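Local atomic coordinates of sporulation-control protein spo0M (Bacillus subtilis, PDB entry 5CL2), a protein that controls the expression of spo0A and is required for passage through the morphological stage 0 of sporulation. Residues Pro94-Val104 with Arg162-Glu170. Numbering follows the deposited sequence.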
loop_
_atom_site.group_PDB
_atom_site.type_symbol
_atom_site.label_atom_id
_atom_site.label_comp_id
_atom_site.label_asym_id
_atom_site.label_seq_id
_atom_site.Cartn_x
_atom_site.Cartn_y
_atom_site.Cartn_z
ATOM N N PRO A 94 2.461 6.091 -10.816
ATOM C CA PRO A 94 1.947 4.938 -10.050
ATOM C C PRO A 94 0.492 4.639 -10.405
ATOM O O PRO A 94 -0.226 5.557 -10.791
ATOM C CB PRO A 94 2.074 5.385 -8.590
ATOM C CG PRO A 94 3.208 6.425 -8.625
ATOM C CD PRO A 94 3.088 7.123 -9.963
ATOM N N LEU A 95 0.070 3.383 -10.311
ATOM C CA LEU A 95 -1.302 3.017 -10.673
ATOM C C LEU A 95 -2.361 3.537 -9.699
ATOM O O LEU A 95 -3.558 3.553 -10.026
ATOM C CB LEU A 95 -1.423 1.497 -10.799
ATOM C CG LEU A 95 -0.683 0.913 -12.004
ATOM C CD1 LEU A 95 -0.865 -0.607 -12.124
ATOM C CD2 LEU A 95 -1.166 1.610 -13.262
ATOM N N ASP A 96 -1.950 3.948 -8.504
ATOM C CA ASP A 96 -2.913 4.500 -7.543
ATOM C C ASP A 96 -2.966 6.045 -7.610
ATOM O O ASP A 96 -3.551 6.677 -6.728
ATOM C CB ASP A 96 -2.611 4.027 -6.107
ATOM C CG ASP A 96 -1.135 4.176 -5.758
ATOM O OD1 ASP A 96 -0.410 4.677 -6.638
ATOM O OD2 ASP A 96 -0.702 3.848 -4.621
ATOM N N THR A 97 -2.302 6.654 -8.600
ATOM C CA THR A 97 -2.455 8.092 -8.852
ATOM C C THR A 97 -3.923 8.431 -9.125
ATOM O O THR A 97 -4.531 7.838 -10.019
ATOM C CB THR A 97 -1.616 8.554 -10.072
ATOM O OG1 THR A 97 -0.239 8.250 -9.858
ATOM C CG2 THR A 97 -1.769 10.049 -10.313
ATOM N N PRO A 98 -4.485 9.413 -8.397
ATOM C CA PRO A 98 -5.904 9.733 -8.569
ATOM C C PRO A 98 -6.144 10.406 -9.908
ATOM O O PRO A 98 -5.223 11.004 -10.481
ATOM C CB PRO A 98 -6.192 10.730 -7.448
ATOM C CG PRO A 98 -4.914 10.843 -6.656
ATOM C CD PRO A 98 -3.821 10.397 -7.534
ATOM N N ILE A 99 -7.373 10.296 -10.394
ATOM C CA ILE A 99 -7.815 10.909 -11.639
ATOM C C ILE A 99 -8.115 12.377 -11.372
ATOM O O ILE A 99 -8.700 12.705 -10.334
ATOM C CB ILE A 99 -9.073 10.181 -12.191
ATOM C CG1 ILE A 99 -8.694 8.795 -12.710
ATOM C CG2 ILE A 99 -9.772 10.989 -13.274
ATOM C CD1 ILE A 99 -9.871 7.812 -12.723
ATOM N N THR A 100 -7.729 13.264 -12.290
ATOM C CA THR A 100 -7.955 14.678 -12.037
ATOM C C THR A 100 -9.326 15.014 -12.576
ATOM O O THR A 100 -9.515 15.247 -13.774
ATOM C CB THR A 100 -6.894 15.564 -12.725
ATOM O OG1 THR A 100 -5.640 15.428 -12.048
ATOM C CG2 THR A 100 -7.309 17.015 -12.678
ATOM N N VAL A 101 -10.271 15.091 -11.647
ATOM C CA VAL A 101 -11.661 15.383 -11.940
ATOM C C VAL A 101 -12.223 15.839 -10.606
ATOM O O VAL A 101 -11.659 15.507 -9.557
ATOM C CB VAL A 101 -12.418 14.173 -12.502
ATOM C CG1 VAL A 101 -12.659 13.133 -11.417
ATOM C CG2 VAL A 101 -13.739 14.606 -13.101
ATOM N N GLY A 102 -13.318 16.591 -10.637
ATOM C CA GLY A 102 -13.862 17.166 -9.424
ATOM C C GLY A 102 -12.888 18.117 -8.747
ATOM O O GLY A 102 -12.382 19.074 -9.353
ATOM N N LYS A 103 -12.635 17.860 -7.471
ATOM C CA LYS A 103 -11.780 18.724 -6.672
ATOM C C LYS A 103 -10.294 18.270 -6.626
ATOM O O LYS A 103 -9.431 18.969 -6.082
ATOM C CB LYS A 103 -12.369 18.820 -5.260
ATOM C CG LYS A 103 -13.049 20.164 -4.979
ATOM C CD LYS A 103 -13.573 20.227 -3.551
ATOM C CE LYS A 103 -13.726 21.673 -3.070
ATOM N NZ LYS A 103 -14.381 22.559 -4.062
ATOM N N VAL A 104 -9.996 17.131 -7.242
ATOM C CA VAL A 104 -8.671 16.534 -7.147
ATOM C C VAL A 104 -7.591 17.239 -7.981
ATOM O O VAL A 104 -7.733 17.417 -9.194
ATOM C CB VAL A 104 -8.705 15.067 -7.565
ATOM C CG1 VAL A 104 -7.309 14.467 -7.505
ATOM C CG2 VAL A 104 -9.686 14.288 -6.676
ATOM N N ARG A 162 -1.255 1.554 0.023
ATOM C CA ARG A 162 0.034 2.221 -0.049
ATOM C C ARG A 162 -0.129 3.694 0.328
ATOM O O ARG A 162 0.598 4.211 1.183
ATOM C CB ARG A 162 0.617 2.075 -1.449
ATOM C CG ARG A 162 2.068 2.507 -1.531
ATOM C CD ARG A 162 2.613 2.479 -2.952
ATOM N NE ARG A 162 2.024 3.504 -3.817
ATOM C CZ ARG A 162 2.554 4.708 -4.023
ATOM N NH1 ARG A 162 3.654 5.056 -3.376
ATOM N NH2 ARG A 162 1.964 5.577 -4.843
ATOM N N LEU A 163 -1.126 4.351 -0.259
ATOM C CA LEU A 163 -1.447 5.738 0.080
ATOM C C LEU A 163 -2.499 5.793 1.205
ATOM O O LEU A 163 -3.276 4.876 1.371
ATOM C CB LEU A 163 -1.950 6.457 -1.162
ATOM C CG LEU A 163 -0.936 6.392 -2.298
ATOM C CD1 LEU A 163 -1.531 7.020 -3.561
ATOM C CD2 LEU A 163 0.357 7.130 -1.864
ATOM N N PRO A 164 -2.498 6.871 1.990
ATOM C CA PRO A 164 -3.435 7.108 3.093
ATOM C C PRO A 164 -4.869 7.400 2.653
ATOM O O PRO A 164 -5.774 7.438 3.500
ATOM C CB PRO A 164 -2.832 8.318 3.806
ATOM C CG PRO A 164 -1.981 9.023 2.711
ATOM C CD PRO A 164 -1.427 7.886 1.919
ATOM N N PHE A 165 -5.070 7.640 1.362
ATOM C CA PHE A 165 -6.382 8.004 0.836
ATOM C C PHE A 165 -6.884 7.081 -0.272
ATOM O O PHE A 165 -6.122 6.318 -0.838
ATOM C CB PHE A 165 -6.341 9.435 0.298
ATOM C CG PHE A 165 -5.425 9.593 -0.880
ATOM C CD1 PHE A 165 -5.877 9.345 -2.170
ATOM C CD2 PHE A 165 -4.100 9.985 -0.689
ATOM C CE1 PHE A 165 -5.017 9.480 -3.256
ATOM C CE2 PHE A 165 -3.247 10.122 -1.760
ATOM C CZ PHE A 165 -3.709 9.861 -3.046
ATOM N N VAL A 166 -8.173 7.150 -0.597
ATOM C CA VAL A 166 -8.624 6.540 -1.849
ATOM C C VAL A 166 -9.415 7.559 -2.649
ATOM O O VAL A 166 -9.952 8.508 -2.080
ATOM C CB VAL A 166 -9.509 5.276 -1.612
ATOM C CG1 VAL A 166 -8.719 4.214 -0.905
ATOM C CG2 VAL A 166 -10.756 5.629 -0.828
ATOM N N GLN A 167 -9.492 7.385 -3.966
ATOM C CA GLN A 167 -10.355 8.281 -4.718
ATOM C C GLN A 167 -11.786 7.711 -4.714
ATOM O O GLN A 167 -12.036 6.614 -5.190
ATOM C CB GLN A 167 -9.855 8.499 -6.151
ATOM C CG GLN A 167 -10.699 9.531 -6.884
ATOM C CD GLN A 167 -10.075 10.073 -8.172
ATOM O OE1 GLN A 167 -9.406 9.357 -8.919
ATOM N NE2 GLN A 167 -10.312 11.353 -8.434
ATOM N N GLU A 168 -12.711 8.473 -4.150
ATOM C CA GLU A 168 -14.105 8.087 -4.042
ATOM C C GLU A 168 -14.937 8.807 -5.107
ATOM O O GLU A 168 -14.967 10.050 -5.155
ATOM C CB GLU A 168 -14.639 8.407 -2.648
ATOM C CG GLU A 168 -16.089 7.961 -2.402
ATOM C CD GLU A 168 -16.522 8.211 -0.969
ATOM O OE1 GLU A 168 -15.650 8.526 -0.131
ATOM O OE2 GLU A 168 -17.727 8.088 -0.666
ATOM N N PHE A 169 -15.562 8.008 -5.978
ATOM C CA PHE A 169 -16.483 8.497 -7.007
ATOM C C PHE A 169 -17.922 8.388 -6.517
ATOM O O PHE A 169 -18.366 7.305 -6.133
ATOM C CB PHE A 169 -16.314 7.718 -8.317
ATOM C CG PHE A 169 -14.965 7.902 -8.950
ATOM C CD1 PHE A 169 -13.878 7.191 -8.496
ATOM C CD2 PHE A 169 -14.781 8.807 -9.975
ATOM C CE1 PHE A 169 -12.622 7.370 -9.056
ATOM C CE2 PHE A 169 -13.532 8.987 -10.537
ATOM C CZ PHE A 169 -12.450 8.271 -10.068
ATOM N N GLU A 170 -18.646 9.503 -6.530
ATOM C CA GLU A 170 -20.042 9.536 -6.096
ATOM C C GLU A 170 -20.966 9.857 -7.265
ATOM O O GLU A 170 -20.805 10.882 -7.947
ATOM C CB GLU A 170 -20.245 10.555 -4.981
ATOM C CG GLU A 170 -21.688 10.776 -4.604
ATOM C CD GLU A 170 -21.868 12.089 -3.876
ATOM O OE1 GLU A 170 -21.076 12.342 -2.938
ATOM O OE2 GLU A 170 -22.793 12.858 -4.228
HETATM O O HOH W 1 -2.937 3.425 -2.749
#
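Gln167 and Ile99 are joined by a pair of hydrogen bonds in which a side-chain amide reads both polar groups of one backbone residue. Gln167 OE1 accepts from Ile99 N at 2.7 Å, and Gln167 NE2 donates to Ile99 O at 2.8 Å, on a lone pair in the carbonyl plane. Glutamine suits this buried place because it offers an acceptor and a donor together; with CG anti to the backbone N (chi1 -175°), the extended chain carries the amide to the loop backbone. The other polar link is a salt bridge: Arg162 meets the Asp96 carboxylate side-on, its NE 2.9 Å from OD2 and NH2 3.1 Å from OD1, one N-H for each oxygen, with the planes 46° apart. Arg162 NH2 also bonds Ile68 O, so an alanine here would probably leave the Asp96 carboxylate without its countercharge and that carbonyl without this donor. A water links Asp96 OD2 to Leu163 N. Segment 94-104 lies in the loop passing from strand 84-92 in one sheet of the N-terminal beta-sandwich, consistent with the family's arrestin-like clan, to strand 106-114 in the other; strand 165-173 belongs to the following five-stranded sheet, making this part of a buried interface between two lobes. Between the polar links the apolar Pro98 ring can pack on Phe165, CG 3.7 Å from CE1; beyond Gln167, Ile99 CD1 lies 3.7 Å from Phe169 CZ. Val104 CG2 packs against the Gln167 amide, 3.5 Å from NE2.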